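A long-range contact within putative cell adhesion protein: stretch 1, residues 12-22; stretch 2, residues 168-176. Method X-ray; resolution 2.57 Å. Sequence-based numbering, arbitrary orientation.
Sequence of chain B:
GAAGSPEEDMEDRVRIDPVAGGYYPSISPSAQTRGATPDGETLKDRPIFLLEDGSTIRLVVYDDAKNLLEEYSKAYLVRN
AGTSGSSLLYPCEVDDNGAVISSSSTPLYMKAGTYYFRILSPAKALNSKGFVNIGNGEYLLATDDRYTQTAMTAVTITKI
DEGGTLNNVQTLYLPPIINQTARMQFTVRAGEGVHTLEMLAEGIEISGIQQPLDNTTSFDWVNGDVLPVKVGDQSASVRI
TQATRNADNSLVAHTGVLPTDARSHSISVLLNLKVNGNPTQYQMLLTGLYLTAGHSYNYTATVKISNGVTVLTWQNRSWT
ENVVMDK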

# COMPACT_ATOMS: atom_id res chain seq x y z
N ASP B 12 -61.63 3.31 6.97
CA ASP B 12 -61.82 1.91 7.37
C ASP B 12 -60.47 1.18 7.59
O ASP B 12 -60.46 0.08 8.17
CB ASP B 12 -62.64 1.17 6.30
N ARG B 13 -59.34 1.79 7.13
CA ARG B 13 -57.96 1.27 7.19
C ARG B 13 -57.27 1.65 8.54
O ARG B 13 -57.97 1.97 9.50
CB ARG B 13 -57.15 1.77 5.98
N VAL B 14 -55.91 1.55 8.62
CA VAL B 14 -55.10 1.84 9.82
C VAL B 14 -53.92 2.76 9.43
O VAL B 14 -53.25 2.49 8.43
CB VAL B 14 -54.61 0.51 10.49
CG1 VAL B 14 -53.48 0.74 11.49
CG2 VAL B 14 -55.77 -0.24 11.15
N ARG B 15 -53.68 3.85 10.20
CA ARG B 15 -52.60 4.80 9.92
C ARG B 15 -51.25 4.24 10.38
O ARG B 15 -51.14 3.76 11.51
CB ARG B 15 -52.86 6.16 10.58
CG ARG B 15 -52.04 7.29 9.97
CD ARG B 15 -52.33 8.64 10.61
NE ARG B 15 -51.75 8.76 11.95
CZ ARG B 15 -52.44 9.12 13.03
NH1 ARG B 15 -53.74 9.39 12.95
NH2 ARG B 15 -51.83 9.20 14.21
N ILE B 16 -50.24 4.32 9.51
CA ILE B 16 -48.91 3.78 9.81
C ILE B 16 -47.94 4.90 10.23
O ILE B 16 -47.63 5.82 9.46
CB ILE B 16 -48.37 2.93 8.62
CG1 ILE B 16 -49.45 1.98 8.04
CG2 ILE B 16 -47.09 2.17 9.00
CD1 ILE B 16 -50.07 0.87 9.02
N ASP B 17 -47.48 4.80 11.49
CA ASP B 17 -46.53 5.71 12.12
C ASP B 17 -45.16 4.99 12.21
O ASP B 17 -44.92 4.21 13.15
CB ASP B 17 -47.06 6.19 13.50
CG ASP B 17 -46.05 6.94 14.37
OD1 ASP B 17 -45.49 7.96 13.90
OD2 ASP B 17 -45.83 6.50 15.53
N PRO B 18 -44.27 5.17 11.22
CA PRO B 18 -42.99 4.46 11.27
C PRO B 18 -42.00 5.13 12.22
O PRO B 18 -41.96 6.36 12.32
CB PRO B 18 -42.51 4.47 9.82
CG PRO B 18 -43.14 5.65 9.23
CD PRO B 18 -44.38 5.99 10.00
N VAL B 19 -41.24 4.31 12.94
CA VAL B 19 -40.25 4.76 13.91
C VAL B 19 -38.87 4.31 13.42
O VAL B 19 -38.64 3.12 13.22
CB VAL B 19 -40.60 4.27 15.34
CG1 VAL B 19 -39.42 4.35 16.30
CG2 VAL B 19 -41.78 5.07 15.90
N ALA B 20 -37.98 5.30 13.18
CA ALA B 20 -36.61 5.11 12.69
C ALA B 20 -35.80 4.14 13.55
O ALA B 20 -35.88 4.20 14.79
CB ALA B 20 -35.89 6.46 12.62
N GLY B 21 -35.06 3.26 12.89
CA GLY B 21 -34.23 2.26 13.55
C GLY B 21 -32.75 2.56 13.47
O GLY B 21 -31.94 1.79 13.99
N GLY B 22 -32.40 3.66 12.81
CA GLY B 22 -31.04 4.13 12.64
C GLY B 22 -30.29 3.45 11.52
O GLY B 22 -30.90 2.84 10.63
N ASN B 168 -57.39 1.97 14.79
CA ASN B 168 -57.13 3.39 14.57
C ASN B 168 -55.73 3.59 13.93
O ASN B 168 -55.66 3.91 12.74
CB ASN B 168 -57.28 4.17 15.88
N VAL B 169 -54.63 3.43 14.71
CA VAL B 169 -53.24 3.62 14.21
C VAL B 169 -52.31 2.49 14.69
O VAL B 169 -52.60 1.81 15.69
CB VAL B 169 -52.62 5.00 14.56
CG1 VAL B 169 -53.57 6.15 14.23
CG2 VAL B 169 -52.15 5.08 16.01
N GLN B 170 -51.17 2.31 13.99
CA GLN B 170 -50.17 1.31 14.35
C GLN B 170 -48.77 1.86 14.17
O GLN B 170 -48.50 2.55 13.19
CB GLN B 170 -50.35 0.01 13.55
CG GLN B 170 -49.73 -1.20 14.24
CD GLN B 170 -50.23 -2.50 13.69
OE1 GLN B 170 -51.41 -2.84 13.81
NE2 GLN B 170 -49.34 -3.26 13.09
N THR B 171 -47.90 1.55 15.13
CA THR B 171 -46.50 1.97 15.10
C THR B 171 -45.69 0.88 14.41
O THR B 171 -45.75 -0.29 14.80
CB THR B 171 -45.99 2.32 16.51
OG1 THR B 171 -46.87 3.28 17.12
CG2 THR B 171 -44.58 2.87 16.51
N LEU B 172 -44.97 1.27 13.36
CA LEU B 172 -44.11 0.39 12.57
C LEU B 172 -42.67 0.63 12.99
O LEU B 172 -42.08 1.65 12.64
CB LEU B 172 -44.32 0.67 11.07
CG LEU B 172 -43.55 -0.21 10.09
CD1 LEU B 172 -44.25 -1.50 9.86
CD2 LEU B 172 -43.43 0.49 8.77
N TYR B 173 -42.10 -0.30 13.78
CA TYR B 173 -40.72 -0.17 14.23
C TYR B 173 -39.78 -0.67 13.12
O TYR B 173 -39.80 -1.86 12.74
CB TYR B 173 -40.51 -0.91 15.57
CG TYR B 173 -41.20 -0.23 16.74
CD1 TYR B 173 -40.61 0.85 17.39
CD2 TYR B 173 -42.44 -0.66 17.19
CE1 TYR B 173 -41.24 1.49 18.45
CE2 TYR B 173 -43.08 -0.04 18.26
CZ TYR B 173 -42.48 1.05 18.89
OH TYR B 173 -43.10 1.69 19.95
N LEU B 174 -38.98 0.26 12.58
CA LEU B 174 -38.07 -0.02 11.49
C LEU B 174 -36.79 -0.62 11.99
O LEU B 174 -36.24 -0.13 12.97
CB LEU B 174 -37.75 1.23 10.65
CG LEU B 174 -38.88 1.97 9.96
CD1 LEU B 174 -38.33 2.88 8.94
CD2 LEU B 174 -39.84 1.03 9.30
N PRO B 175 -36.27 -1.67 11.31
CA PRO B 175 -34.96 -2.19 11.71
C PRO B 175 -33.83 -1.24 11.24
O PRO B 175 -34.08 -0.40 10.36
CB PRO B 175 -34.89 -3.56 11.00
CG PRO B 175 -36.19 -3.70 10.21
CD PRO B 175 -36.77 -2.35 10.09
N PRO B 176 -32.61 -1.28 11.82
CA PRO B 176 -31.56 -0.40 11.29
C PRO B 176 -31.20 -0.79 9.85
O PRO B 176 -31.47 -1.92 9.41
CB PRO B 176 -30.39 -0.61 12.26
CG PRO B 176 -30.64 -1.93 12.90
CD PRO B 176 -32.11 -2.18 12.89
O HOH W 1 -33.83 2.39 10.19

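Two strands, 14-19 and 169-173, whose touching residues lie at least 152 positions apart in sequence, pair side by side in parallel, and the contact between them is a ladder of backbone hydrogen bonds flanked by two unlike layers of side chains. The strand directions differ by 28°, and together the stretches bury 773 Å² against each other.

The ladder follows the classic parallel pattern, in which alternate residues of one strand bond to the residues before and after their partner on the other. Arg15 N donates to Asn168 O at 3.2 Å, and Arg15 O accepts from Gln170 N at 2.9 Å. The step repeats at Asp17, where Asp17 N reaches Gln170 O at 3.0 Å and Asp17 O receives Leu172 N at 2.9 Å, and again at Val19, where Val19 N meets Leu172 O at 2.8 Å and Val19 O takes Leu174 N at 3.0 Å. This alternation explains how Pro18 can sit within a strand: its nitrogen, which carries no hydrogen, falls at a position that the ladder does not use. Its CA instead lies 3.3 Å from Leu172 O, in a CA-H...O contact.

Side chains alternate between the faces. Ile16, Pro18, Gln170 and Leu172 share one, where Ile16 CG2 packs on Leu172 CB at 3.8 Å; apart from Gln170 these residues are buried, as suits apolar groups. Gln170 brings a polar end to this face, but its amide is hydrogen-bonded elsewhere in the structure. Its aliphatic base is covered by Val14, with Val14 CG1 3.8 Å from Gln170 CB.

The other face, bearing Arg15, Asp17, Val19, Val169, Thr171 and Tyr173, is more open. Here the flat guanidinium of Arg15 lies with one face over Val169, Arg15 CZ being 3.4 Å from Val169 CG1, so the flat face of a charged group covers a methyl, in a residue that is exposed overall. Val19 bridges two neighbours: its CG2 is 3.6 Å from Thr171 CG2, and its CG1 is 3.9 Å from Tyr173 CD1.

Beyond the strands, close approach continues on different terms. Gly21 CA comes within 3.2 Å of Leu174 O, a CA-H...O contact that depends on the absence of a side chain, since a CB on Gly21 would point toward the other stretch and clash with that oxygen. Gly22 has a positive phi of 81°, a conformation that favours glycine. A water completes the join, accepting from Gly21 N at 3.1 Å and donating to Gly22 O at 3.0 Å and Pro175 O at 2.8 Å.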